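Local coordinates for ferrichrome ABC transporter substrate-binding protein (Staphylococcus pseudintermedius, PDB 5FLY) that binds ferrichrome, an iron-carrying hydroxamate siderophore, and probably hands it to an ABC transporter for uptake into the cell, at residues Q52-Q62 with S255-T264; K167-W175 with D195-V206. All coordinates share one frame; numbering follows the deposited sequence.

Contact 1: residues Q52-Q62 with S255-T264; sequences QVDQSPVLAKQ and SVYWYNDPYT. With 7PG (2,5,8,11,14,17,20,23-octaoxapentacosan-25-ol), chain P.
Leu-59 lays its CD1 methyl over one face of the Tyr-259 ring, 3.9 Å from the centroid and 21° off the ring normal, while its other methyl, CD2, lies against the carboxylate of Asp-261. CB of Trp-258 lies over the opposite face of the same tyrosine, so the ring is held between the two. The Tyr-259 hydroxyl is hydrogen-bonded to a water, and the same water donates to Gln-52 O, spanning a gap too wide for a direct bond. At the other end of the contact the Gln-62 chain, bent at its second torsion (chi2 -55°), folds its amide flat onto the Tyr-263 ring. The two planes are 13° apart, CG sits over the centre of the ring and CD is 3.6 Å from Tyr-263 CE1. Lys-61 NZ donates to a lone pair of Gln-62 OE1 within the amide plane, which fixes the flip of that amide.

In this class III solute-binding protein the contact joins the N-terminal lobe, through helix 57-62, to the chain that leaves the C-terminal lobe and enters the long helix 262-278. Both helices carry an N-cap: Ser-56 OG accepts a nearly straight bond from Leu-59 N, and Asp-261 OD2 takes Thr-264 N from above its carboxylate plane. A second water ties the two starts together, meeting Ser-56 OG, Val-256 O and Thr-264 OG1. Val-58 reaches both helical parts of 255-264: CG1, anti to the backbone N, lies 3.7 Å from Tyr-263 CB, and CG2 meets Val-256 CG1. Trp-258 turns a ring face to 7PG, whose O1 lies over its centre, and sends NE1 to Glu-162.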
loop_
_atom_site.group_PDB
_atom_site.type_symbol
_atom_site.label_atom_id
_atom_site.label_comp_id
_atom_site.label_asym_id
_atom_site.label_seq_id
_atom_site.Cartn_x
_atom_site.Cartn_y
_atom_site.Cartn_z
ATOM N N GLN A 52 -1.583 1.369 -14.137
ATOM C CA GLN A 52 -1.064 0.391 -13.187
ATOM C C GLN A 52 -2.174 -0.239 -12.350
ATOM O O GLN A 52 -1.990 -1.320 -11.802
ATOM C CB GLN A 52 -0.024 1.027 -12.259
ATOM C CG GLN A 52 1.297 1.300 -12.935
ATOM C CD GLN A 52 2.347 1.772 -11.946
ATOM O OE1 GLN A 52 2.956 0.969 -11.221
ATOM N NE2 GLN A 52 2.558 3.075 -11.901
ATOM N N VAL A 53 -3.327 0.420 -12.232
ATOM C CA VAL A 53 -4.389 -0.151 -11.401
ATOM C C VAL A 53 -4.913 -1.452 -12.003
ATOM O O VAL A 53 -5.423 -2.312 -11.289
ATOM C CB VAL A 53 -5.583 0.828 -11.183
ATOM C CG1 VAL A 53 -5.107 2.109 -10.487
ATOM C CG2 VAL A 53 -6.311 1.154 -12.469
ATOM N N ASP A 54 -4.750 -1.621 -13.310
ATOM C CA ASP A 54 -5.257 -2.823 -13.957
ATOM C C ASP A 54 -4.441 -4.063 -13.622
ATOM O O ASP A 54 -4.906 -5.183 -13.852
ATOM C CB ASP A 54 -5.317 -2.618 -15.463
ATOM C CG ASP A 54 -6.586 -1.885 -15.890
ATOM O OD1 ASP A 54 -7.506 -1.752 -15.049
ATOM O OD2 ASP A 54 -6.657 -1.453 -17.063
ATOM N N GLN A 55 -3.251 -3.871 -13.066
ATOM C CA GLN A 55 -2.420 -4.997 -12.674
ATOM C C GLN A 55 -2.793 -5.539 -11.292
ATOM O O GLN A 55 -2.352 -6.622 -10.927
ATOM C CB GLN A 55 -0.950 -4.599 -12.724
ATOM C CG GLN A 55 -0.440 -4.489 -14.157
ATOM C CD GLN A 55 0.263 -3.182 -14.432
ATOM O OE1 GLN A 55 1.187 -2.790 -13.712
ATOM N NE2 GLN A 55 -0.160 -2.503 -15.489
ATOM N N SER A 56 -3.601 -4.794 -10.538
ATOM C CA SER A 56 -4.198 -5.306 -9.297
ATOM C C SER A 56 -5.608 -5.835 -9.540
ATOM O O SER A 56 -6.465 -5.099 -10.033
ATOM C CB SER A 56 -4.261 -4.223 -8.223
ATOM O OG SER A 56 -5.210 -4.593 -7.224
ATOM N N PRO A 57 -5.867 -7.111 -9.186
ATOM C CA PRO A 57 -7.220 -7.626 -9.410
ATOM C C PRO A 57 -8.250 -6.838 -8.619
ATOM O O PRO A 57 -9.392 -6.702 -9.058
ATOM C CB PRO A 57 -7.136 -9.076 -8.921
ATOM C CG PRO A 57 -5.677 -9.415 -8.989
ATOM C CD PRO A 57 -4.953 -8.154 -8.682
ATOM N N VAL A 58 -7.826 -6.307 -7.477
ATOM C CA VAL A 58 -8.708 -5.548 -6.603
ATOM C C VAL A 58 -9.093 -4.230 -7.255
ATOM O O VAL A 58 -10.272 -3.915 -7.384
ATOM C CB VAL A 58 -8.044 -5.263 -5.242
ATOM C CG1 VAL A 58 -8.966 -4.413 -4.351
ATOM C CG2 VAL A 58 -7.664 -6.583 -4.546
ATOM N N LEU A 59 -8.095 -3.445 -7.641
ATOM C CA LEU A 59 -8.371 -2.133 -8.214
ATOM C C LEU A 59 -8.936 -2.217 -9.636
ATOM O O LEU A 59 -9.729 -1.372 -10.018
ATOM C CB LEU A 59 -7.111 -1.267 -8.206
ATOM C CG LEU A 59 -6.473 -1.056 -6.832
ATOM C CD1 LEU A 59 -5.195 -0.235 -6.967
ATOM C CD2 LEU A 59 -7.432 -0.391 -5.858
ATOM N N ALA A 60 -8.552 -3.230 -10.414
ATOM C CA ALA A 60 -8.996 -3.311 -11.805
ATOM C C ALA A 60 -10.517 -3.321 -11.900
ATOM O O ALA A 60 -11.093 -2.658 -12.758
ATOM C CB ALA A 60 -8.407 -4.556 -12.498
ATOM N N LYS A 61 -11.173 -4.057 -11.011
ATOM C CA LYS A 61 -12.628 -4.158 -11.084
ATOM C C LYS A 61 -13.304 -2.844 -10.672
ATOM O O LYS A 61 -14.448 -2.608 -11.027
ATOM C CB LYS A 61 -13.138 -5.312 -10.220
ATOM C CG LYS A 61 -12.715 -5.243 -8.801
ATOM C CD LYS A 61 -13.405 -6.300 -7.947
ATOM C CE LYS A 61 -12.841 -6.281 -6.522
ATOM N NZ LYS A 61 -12.642 -4.882 -5.989
ATOM N N GLN A 62 -12.602 -1.990 -9.930
ATOM C CA GLN A 62 -13.165 -0.703 -9.512
ATOM C C GLN A 62 -13.022 0.419 -10.547
ATOM O O GLN A 62 -13.629 1.480 -10.370
ATOM C CB GLN A 62 -12.514 -0.231 -8.206
ATOM C CG GLN A 62 -12.695 -1.175 -7.022
ATOM C CD GLN A 62 -14.148 -1.497 -6.733
ATOM O OE1 GLN A 62 -14.469 -2.606 -6.299
ATOM N NE2 GLN A 62 -15.037 -0.527 -6.952
ATOM N N SER A 255 0.148 -9.130 -6.559
ATOM C CA SER A 255 -0.622 -8.152 -7.336
ATOM C C SER A 255 -1.837 -7.681 -6.546
ATOM O O SER A 255 -2.312 -6.571 -6.760
ATOM C CB SER A 255 -1.050 -8.729 -8.684
ATOM O OG SER A 255 -2.060 -9.712 -8.559
ATOM N N VAL A 256 -2.331 -8.531 -5.646
ATOM C CA VAL A 256 -3.424 -8.154 -4.761
ATOM C C VAL A 256 -2.900 -7.307 -3.608
ATOM O O VAL A 256 -3.551 -6.358 -3.174
ATOM C CB VAL A 256 -4.141 -9.407 -4.203
ATOM C CG1 VAL A 256 -5.069 -9.052 -3.035
ATOM C CG2 VAL A 256 -4.927 -10.090 -5.307
ATOM N N TYR A 257 -1.714 -7.653 -3.117
ATOM C CA TYR A 257 -1.188 -7.106 -1.859
ATOM C C TYR A 257 -0.360 -5.818 -1.969
ATOM O O TYR A 257 0.007 -5.244 -0.945
ATOM C CB TYR A 257 -0.336 -8.178 -1.172
ATOM C CG TYR A 257 -1.110 -9.106 -0.271
ATOM C CD1 TYR A 257 -1.997 -10.047 -0.789
ATOM C CD2 TYR A 257 -0.963 -9.038 1.103
ATOM C CE1 TYR A 257 -2.710 -10.886 0.041
ATOM C CE2 TYR A 257 -1.674 -9.868 1.940
ATOM C CZ TYR A 257 -2.545 -10.795 1.395
ATOM O OH TYR A 257 -3.250 -11.633 2.216
ATOM N N TRP A 258 -0.046 -5.364 -3.177
ATOM C CA TRP A 258 0.841 -4.203 -3.306
ATOM C C TRP A 258 0.315 -2.949 -2.617
ATOM O O TRP A 258 1.098 -2.181 -2.060
ATOM C CB TRP A 258 1.095 -3.849 -4.767
ATOM C CG TRP A 258 2.051 -4.746 -5.468
ATOM C CD1 TRP A 258 3.165 -5.335 -4.943
ATOM C CD2 TRP A 258 1.958 -5.182 -6.826
ATOM N NE1 TRP A 258 3.778 -6.113 -5.901
ATOM C CE2 TRP A 258 3.053 -6.033 -7.065
ATOM C CE3 TRP A 258 1.050 -4.930 -7.871
ATOM C CZ2 TRP A 258 3.270 -6.635 -8.300
ATOM C CZ3 TRP A 258 1.272 -5.538 -9.105
ATOM C CH2 TRP A 258 2.370 -6.377 -9.303
ATOM N N TYR A 259 -0.991 -2.716 -2.693
ATOM C CA TYR A 259 -1.557 -1.416 -2.303
ATOM C C TYR A 259 -2.056 -1.377 -0.844
ATOM O O TYR A 259 -2.084 -2.401 -0.159
ATOM C CB TYR A 259 -2.667 -1.043 -3.308
ATOM C CG TYR A 259 -2.056 -0.831 -4.678
ATOM C CD1 TYR A 259 -1.326 0.315 -4.941
ATOM C CD2 TYR A 259 -2.142 -1.795 -5.672
ATOM C CE1 TYR A 259 -0.722 0.521 -6.165
ATOM C CE2 TYR A 259 -1.528 -1.599 -6.911
ATOM C CZ TYR A 259 -0.819 -0.439 -7.139
ATOM O OH TYR A 259 -0.203 -0.221 -8.351
ATOM N N ASN A 260 -2.411 -0.184 -0.361
ATOM C CA ASN A 260 -2.890 -0.024 1.011
ATOM C C ASN A 260 -4.115 0.885 1.096
ATOM O O ASN A 260 -4.379 1.490 2.124
ATOM C CB ASN A 260 -1.761 0.491 1.939
ATOM C CG ASN A 260 -1.185 1.851 1.525
ATOM O OD1 ASN A 260 -1.713 2.555 0.669
ATOM N ND2 ASN A 260 -0.077 2.224 2.160
ATOM N N ASP A 261 -4.848 0.963 -0.011
ATOM C CA ASP A 261 -6.149 1.635 -0.060
ATOM C C ASP A 261 -7.237 0.809 0.656
ATOM O O ASP A 261 -7.071 -0.390 0.892
ATOM C CB ASP A 261 -6.539 1.833 -1.510
ATOM C CG ASP A 261 -6.731 0.515 -2.200
ATOM O OD1 ASP A 261 -5.716 -0.062 -2.654
ATOM O OD2 ASP A 261 -7.890 0.012 -2.210
ATOM N N PRO A 262 -8.392 1.424 0.955
ATOM C CA PRO A 262 -9.446 0.679 1.671
ATOM C C PRO A 262 -9.929 -0.606 0.981
ATOM O O PRO A 262 -10.289 -1.541 1.705
ATOM C CB PRO A 262 -10.585 1.704 1.779
ATOM C CG PRO A 262 -9.858 3.055 1.762
ATOM C CD PRO A 262 -8.705 2.858 0.824
ATOM N N TYR A 263 -9.992 -0.667 -0.351
ATOM C CA TYR A 263 -10.435 -1.898 -1.015
ATOM C C TYR A 263 -9.412 -2.996 -0.758
ATOM O O TYR A 263 -9.751 -4.094 -0.346
ATOM C CB TYR A 263 -10.615 -1.707 -2.523
ATOM C CG TYR A 263 -11.738 -0.789 -2.924
ATOM C CD1 TYR A 263 -13.055 -1.238 -2.953
ATOM C CD2 TYR A 263 -11.476 0.522 -3.317
ATOM C CE1 TYR A 263 -14.083 -0.394 -3.336
ATOM C CE2 TYR A 263 -12.488 1.368 -3.712
ATOM C CZ TYR A 263 -13.795 0.910 -3.714
ATOM O OH TYR A 263 -14.825 1.748 -4.101
ATOM N N THR A 264 -8.146 -2.670 -0.979
ATOM C CA THR A 264 -7.072 -3.637 -0.803
ATOM C C THR A 264 -6.973 -4.041 0.653
ATOM O O THR A 264 -6.770 -5.217 0.956
ATOM C CB THR A 264 -5.714 -3.089 -1.282
ATOM O OG1 THR A 264 -5.789 -2.766 -2.679
ATOM C CG2 THR A 264 -4.633 -4.124 -1.064
HETATM C C2 7PG P . 3.952 -1.595 -7.577
HETATM O O1 7PG P . 4.378 -2.823 -8.100
HETATM C C3 7PG P . 5.418 -3.408 -7.370
HETATM C C4 7PG P . 6.751 -3.163 -8.071
HETATM O O2 7PG P . 7.742 -4.026 -7.580
HETATM C C5 7PG P . 7.898 -4.007 -6.191
HETATM C C6 7PG P . 9.360 -4.167 -5.788
HETATM O O3 7PG P . 9.610 -3.415 -4.631
HETATM C C7 7PG P . 9.937 -2.066 -4.826
HETATM C C8 7PG P . 9.855 -1.332 -3.485
HETATM O O4 7PG P . 10.035 0.056 -3.610
HETATM C C9 7PG P . 9.117 0.688 -4.447
HETATM C C10 7PG P . 8.863 2.153 -4.083
HETATM O O5 7PG P . 7.530 2.426 -4.438
HETATM C C11 7PG P . 6.946 3.600 -3.942
HETATM C C12 7PG P . 5.422 3.443 -3.952
HETATM O O6 7PG P . 4.908 3.539 -2.648
HETATM C C13 7PG P . 4.616 2.343 -1.977
HETATM C C14 7PG P . 3.410 1.662 -2.615
HETATM O O7 7PG P . 2.578 1.185 -1.598
HETATM C C15 7PG P . 1.215 1.118 -1.924
HETATM O O HOH W 1 -0.206 -2.368 -9.962
HETATM O O HOH W 2 -4.605 -4.259 -4.591
HETATM O O HOH W 3 -16.927 0.468 -4.996
#

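Contact 2: residues K167-W175 with D195-V206; sequences KIYAYGKNW and DDATKKEGWTEV. With 7PG (2,5,8,11,14,17,20,23-octaoxapentacosan-25-ol), chain P.
The antiparallel pair of strands 167-171 and 203-205, the latter an outermost strand of the C-terminal mixed sheet, forms one wall of the ligand pocket; helices 179-185 and 192-198 lie in the connection. Ala-170 and Thr-204 are the hydrogen-bonded pair, exchanging N-H...O bonds of 2.8 Å (Ala-170 N to Thr-204 O) and 2.9 Å (Thr-204 N to Ala-170 O). Tyr-169, Tyr-171, Trp-203 and Glu-205 share the pocket-side face. Trp-203, its CG held between backbone N and carbonyl carbon (chi1 62°), lies beside Tyr-169 and points the same way, CZ3 being 3.9 Å from Tyr-169 CD1. Its CB touches Tyr-171 CD1, and Tyr-171 OH bonds to Glu-162. 7PG O4 lies over the centre of the Trp-203 ring, and O3 over that of Tyr-169.

Past the strand end, Gly-172 N donates to Gly-202 O from above the carbonyl plane. Gly-202, at phi 98°, lets Trp-175 lie close by, with CE3 3.8 Å from Gly-202 CA. Trp-203 CD1 lies over one face of Trp-175, 3.4 Å from Trp-175 CE2, the five-membered rings oblique (planes at 43°); 7PG C13 lies over the opposite face. On the other sheet face Ala-170 CB meets Val-206 CG2. At the far end Lys-167 NZ reaches the syn lone pair of Glu-205 OE2 at 2.9 Å, and a water joins that same oxygen to Ile-168 N and Val-206 O.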
loop_
_atom_site.group_PDB
_atom_site.type_symbol
_atom_site.label_atom_id
_atom_site.label_comp_id
_atom_site.label_asym_id
_atom_site.label_seq_id
_atom_site.Cartn_x
_atom_site.Cartn_y
_atom_site.Cartn_z
ATOM N N LYS A 167 14.586 -10.663 -7.749
ATOM C CA LYS A 167 15.160 -10.061 -6.564
ATOM C C LYS A 167 14.241 -10.270 -5.369
ATOM O O LYS A 167 13.096 -10.697 -5.524
ATOM C CB LYS A 167 15.402 -8.577 -6.798
ATOM C CG LYS A 167 16.546 -8.311 -7.753
ATOM C CD LYS A 167 16.865 -6.841 -7.823
ATOM C CE LYS A 167 18.201 -6.590 -8.513
ATOM N NZ LYS A 167 19.346 -7.269 -7.818
ATOM N N ILE A 168 14.768 -9.999 -4.181
ATOM C CA ILE A 168 14.032 -10.164 -2.932
ATOM C C ILE A 168 13.915 -8.815 -2.241
ATOM O O ILE A 168 14.908 -8.110 -2.071
ATOM C CB ILE A 168 14.724 -11.160 -1.989
ATOM C CG1 ILE A 168 15.043 -12.454 -2.748
ATOM C CG2 ILE A 168 13.849 -11.448 -0.772
ATOM C CD1 ILE A 168 15.907 -13.443 -1.999
ATOM N N TYR A 169 12.698 -8.464 -1.823
ATOM C CA TYR A 169 12.475 -7.236 -1.063
ATOM C C TYR A 169 11.882 -7.549 0.311
ATOM O O TYR A 169 11.211 -8.553 0.465
ATOM C CB TYR A 169 11.561 -6.299 -1.855
ATOM C CG TYR A 169 12.189 -5.944 -3.186
ATOM C CD1 TYR A 169 13.084 -4.886 -3.283
ATOM C CD2 TYR A 169 11.933 -6.699 -4.320
ATOM C CE1 TYR A 169 13.680 -4.566 -4.478
ATOM C CE2 TYR A 169 12.539 -6.397 -5.524
ATOM C CZ TYR A 169 13.408 -5.324 -5.595
ATOM O OH TYR A 169 14.014 -5.002 -6.794
ATOM N N ALA A 170 12.167 -6.720 1.310
ATOM C CA ALA A 170 11.477 -6.813 2.598
ATOM C C ALA A 170 10.972 -5.436 2.991
ATOM O O ALA A 170 11.542 -4.424 2.579
ATOM C CB ALA A 170 12.393 -7.392 3.677
ATOM N N TYR A 171 9.908 -5.392 3.785
ATOM C CA TYR A 171 9.195 -4.125 4.024
ATOM C C TYR A 171 9.152 -3.656 5.463
ATOM O O TYR A 171 9.193 -4.458 6.401
ATOM C CB TYR A 171 7.776 -4.255 3.464
ATOM C CG TYR A 171 7.861 -4.517 1.992
ATOM C CD1 TYR A 171 8.254 -3.507 1.128
ATOM C CD2 TYR A 171 7.650 -5.789 1.471
ATOM C CE1 TYR A 171 8.396 -3.740 -0.222
ATOM C CE2 TYR A 171 7.790 -6.029 0.119
ATOM C CZ TYR A 171 8.161 -4.993 -0.722
ATOM O OH TYR A 171 8.316 -5.191 -2.071
ATOM N N GLY A 172 9.156 -2.331 5.607
ATOM C CA GLY A 172 8.851 -1.670 6.859
ATOM C C GLY A 172 7.364 -1.711 7.172
ATOM O O GLY A 172 6.615 -2.447 6.534
ATOM N N LYS A 173 6.914 -0.909 8.139
ATOM C CA LYS A 173 5.535 -1.027 8.604
ATOM C C LYS A 173 4.485 -0.373 7.698
ATOM O O LYS A 173 3.292 -0.571 7.915
ATOM C CB LYS A 173 5.413 -0.456 10.021
ATOM C CG LYS A 173 6.265 -1.212 11.038
ATOM C CD LYS A 173 5.947 -0.797 12.480
ATOM C CE LYS A 173 6.730 -1.636 13.495
ATOM N NZ LYS A 173 8.203 -1.381 13.392
ATOM N N ASN A 174 4.896 0.377 6.682
ATOM C CA ASN A 174 3.922 1.092 5.851
ATOM C C ASN A 174 4.384 1.183 4.396
ATOM O O ASN A 174 4.528 2.286 3.856
ATOM C CB ASN A 174 3.680 2.502 6.446
ATOM C CG ASN A 174 2.318 3.094 6.076
ATOM O OD1 ASN A 174 1.385 3.079 6.882
ATOM N ND2 ASN A 174 2.217 3.664 4.887
ATOM N N TRP A 175 4.598 0.031 3.757
ATOM C CA TRP A 175 4.965 0.011 2.342
ATOM C C TRP A 175 4.142 -1.009 1.548
ATOM O O TRP A 175 4.625 -1.617 0.593
ATOM C CB TRP A 175 6.462 -0.260 2.191
ATOM C CG TRP A 175 7.040 0.501 1.038
ATOM C CD1 TRP A 175 7.138 0.082 -0.254
ATOM C CD2 TRP A 175 7.545 1.841 1.067
ATOM N NE1 TRP A 175 7.695 1.078 -1.032
ATOM C CE2 TRP A 175 7.956 2.163 -0.243
ATOM C CE3 TRP A 175 7.717 2.786 2.077
ATOM C CZ2 TRP A 175 8.515 3.396 -0.568
ATOM C CZ3 TRP A 175 8.279 4.004 1.754
ATOM C CH2 TRP A 175 8.659 4.299 0.439
ATOM N N ASP A 195 13.524 -4.264 11.209
ATOM C CA ASP A 195 13.193 -2.889 11.542
ATOM C C ASP A 195 14.346 -1.966 11.165
ATOM O O ASP A 195 14.149 -0.975 10.448
ATOM C CB ASP A 195 12.867 -2.769 13.040
ATOM C CG ASP A 195 12.296 -1.416 13.420
ATOM O OD1 ASP A 195 11.884 -0.643 12.532
ATOM O OD2 ASP A 195 12.247 -1.133 14.634
ATOM N N ASP A 196 15.542 -2.295 11.635
ATOM C CA ASP A 196 16.709 -1.458 11.371
ATOM C C ASP A 196 17.023 -1.341 9.877
ATOM O O ASP A 196 17.361 -0.255 9.401
ATOM C CB ASP A 196 17.927 -1.995 12.124
ATOM C CG ASP A 196 17.796 -1.829 13.626
ATOM O OD1 ASP A 196 16.949 -1.025 14.079
ATOM O OD2 ASP A 196 18.545 -2.503 14.356
ATOM N N ALA A 197 16.891 -2.446 9.144
ATOM C CA ALA A 197 17.158 -2.468 7.706
ATOM C C ALA A 197 16.117 -1.719 6.874
ATOM O O ALA A 197 16.403 -1.374 5.727
ATOM C CB ALA A 197 17.263 -3.909 7.203
ATOM N N THR A 198 14.921 -1.482 7.423
ATOM C CA THR A 198 13.844 -0.843 6.645
ATOM C C THR A 198 13.436 0.537 7.158
ATOM O O THR A 198 12.591 1.200 6.564
ATOM C CB THR A 198 12.566 -1.732 6.594
ATOM O OG1 THR A 198 12.055 -1.945 7.914
ATOM C CG2 THR A 198 12.871 -3.069 5.928
ATOM N N LYS A 199 14.056 0.970 8.246
ATOM C CA LYS A 199 13.654 2.198 8.935
ATOM C C LYS A 199 13.866 3.462 8.078
ATOM O O LYS A 199 12.987 4.339 8.013
ATOM C CB LYS A 199 14.440 2.299 10.249
ATOM C CG LYS A 199 14.130 3.493 11.116
ATOM C CD LYS A 199 12.688 3.492 11.559
ATOM C CE LYS A 199 12.470 4.494 12.689
ATOM N NZ LYS A 199 13.213 5.777 12.457
ATOM N N LYS A 200 15.021 3.544 7.424
ATOM C CA LYS A 200 15.427 4.769 6.735
ATOM C C LYS A 200 14.623 5.052 5.471
ATOM O O LYS A 200 14.235 6.197 5.226
ATOM C CB LYS A 200 16.915 4.707 6.380
ATOM C CG LYS A 200 17.836 4.715 7.597
ATOM C CD LYS A 200 19.298 4.914 7.201
ATOM C CE LYS A 200 20.202 4.932 8.427
ATOM N NZ LYS A 200 21.642 5.101 8.074
ATOM N N GLU A 201 14.371 4.015 4.677
ATOM C CA GLU A 201 13.724 4.185 3.385
ATOM C C GLU A 201 12.326 3.570 3.336
ATOM O O GLU A 201 11.573 3.864 2.415
ATOM C CB GLU A 201 14.577 3.584 2.267
ATOM C CG GLU A 201 16.011 4.115 2.205
ATOM C CD GLU A 201 16.087 5.623 2.309
ATOM O OE1 GLU A 201 15.198 6.307 1.748
ATOM O OE2 GLU A 201 17.037 6.122 2.964
ATOM N N GLY A 202 11.994 2.729 4.316
ATOM C CA GLY A 202 10.672 2.117 4.405
ATOM C C GLY A 202 10.586 0.710 3.843
ATOM O O GLY A 202 9.579 0.029 3.996
ATOM N N TRP A 203 11.675 0.276 3.223
ATOM C CA TRP A 203 11.761 -1.012 2.560
ATOM C C TRP A 203 13.217 -1.261 2.254
ATOM O O TRP A 203 14.034 -0.335 2.327
ATOM C CB TRP A 203 10.963 -1.017 1.262
ATOM C CG TRP A 203 11.516 -0.012 0.283
ATOM C CD1 TRP A 203 11.219 1.317 0.217
ATOM C CD2 TRP A 203 12.484 -0.261 -0.738
ATOM N NE1 TRP A 203 11.942 1.916 -0.793
ATOM C CE2 TRP A 203 12.718 0.964 -1.400
ATOM C CE3 TRP A 203 13.164 -1.401 -1.174
ATOM C CZ2 TRP A 203 13.614 1.079 -2.465
ATOM C CZ3 TRP A 203 14.043 -1.287 -2.241
ATOM C CH2 TRP A 203 14.265 -0.051 -2.868
ATOM N N THR A 204 13.552 -2.484 1.857
ATOM C CA THR A 204 14.906 -2.754 1.394
ATOM C C THR A 204 14.960 -3.939 0.451
ATOM O O THR A 204 14.139 -4.842 0.531
ATOM C CB THR A 204 15.858 -3.020 2.574
ATOM O OG1 THR A 204 17.200 -3.101 2.079
ATOM C CG2 THR A 204 15.470 -4.302 3.319
ATOM N N GLU A 205 15.931 -3.919 -0.454
ATOM C CA GLU A 205 16.308 -5.129 -1.174
ATOM C C GLU A 205 17.105 -5.996 -0.202
ATOM O O GLU A 205 17.874 -5.482 0.612
ATOM C CB GLU A 205 17.129 -4.833 -2.440
ATOM C CG GLU A 205 17.503 -6.126 -3.138
ATOM C CD GLU A 205 18.169 -5.977 -4.500
ATOM O OE1 GLU A 205 18.275 -4.838 -5.023
ATOM O OE2 GLU A 205 18.571 -7.034 -5.045
ATOM N N VAL A 206 16.892 -7.303 -0.286
ATOM C CA VAL A 206 17.557 -8.285 0.573
ATOM C C VAL A 206 18.442 -9.151 -0.309
ATOM O O VAL A 206 17.935 -9.859 -1.166
ATOM C CB VAL A 206 16.530 -9.166 1.335
ATOM C CG1 VAL A 206 17.219 -10.226 2.169
ATOM C CG2 VAL A 206 15.642 -8.311 2.224
HETATM C C2 7PG P . 3.952 -1.595 -7.577
HETATM O O1 7PG P . 4.378 -2.823 -8.100
HETATM C C3 7PG P . 5.418 -3.408 -7.370
HETATM C C4 7PG P . 6.751 -3.163 -8.071
HETATM O O2 7PG P . 7.742 -4.026 -7.580
HETATM C C5 7PG P . 7.898 -4.007 -6.191
HETATM C C6 7PG P . 9.360 -4.167 -5.788
HETATM O O3 7PG P . 9.610 -3.415 -4.631
HETATM C C7 7PG P . 9.937 -2.066 -4.826
HETATM C C8 7PG P . 9.855 -1.332 -3.485
HETATM O O4 7PG P . 10.035 0.056 -3.610
HETATM C C9 7PG P . 9.117 0.688 -4.447
HETATM C C10 7PG P . 8.863 2.153 -4.083
HETATM O O5 7PG P . 7.530 2.426 -4.438
HETATM C C11 7PG P . 6.946 3.600 -3.942
HETATM C C12 7PG P . 5.422 3.443 -3.952
HETATM O O6 7PG P . 4.908 3.539 -2.648
HETATM C C13 7PG P . 4.616 2.343 -1.977
HETATM C C14 7PG P . 3.410 1.662 -2.615
HETATM O O7 7PG P . 2.578 1.185 -1.598
HETATM C C15 7PG P . 1.215 1.118 -1.924
HETATM O O HOH W 4 17.648 -9.507 -3.910
HETATM O O HOH W 5 7.474 1.292 5.584
#

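How the contacts relate
Contacts 1 and 2 have centres about 21 Å apart and both border the cleft in which 7PG lies, the polyether wrapping between them. Contact 1 supplies Trp-258 and Tyr-259, contact 2 Tyr-169, Tyr-171, Trp-175 and Trp-203; these six aromatic residues are more than half of the eleven that line the pocket. Along the chain contact 2 is nested within the loop closed by contact 1. They meet directly where Asn-260 ND2 packs 3.8 Å from Asn-174 ND2. Glu-162, itself a pocket residue, joins them, accepting from Trp-258 NE1 through OE2 and hydrogen-bonding Tyr-171 OH through OE1. The same cleft is probably where ferrichrome binds.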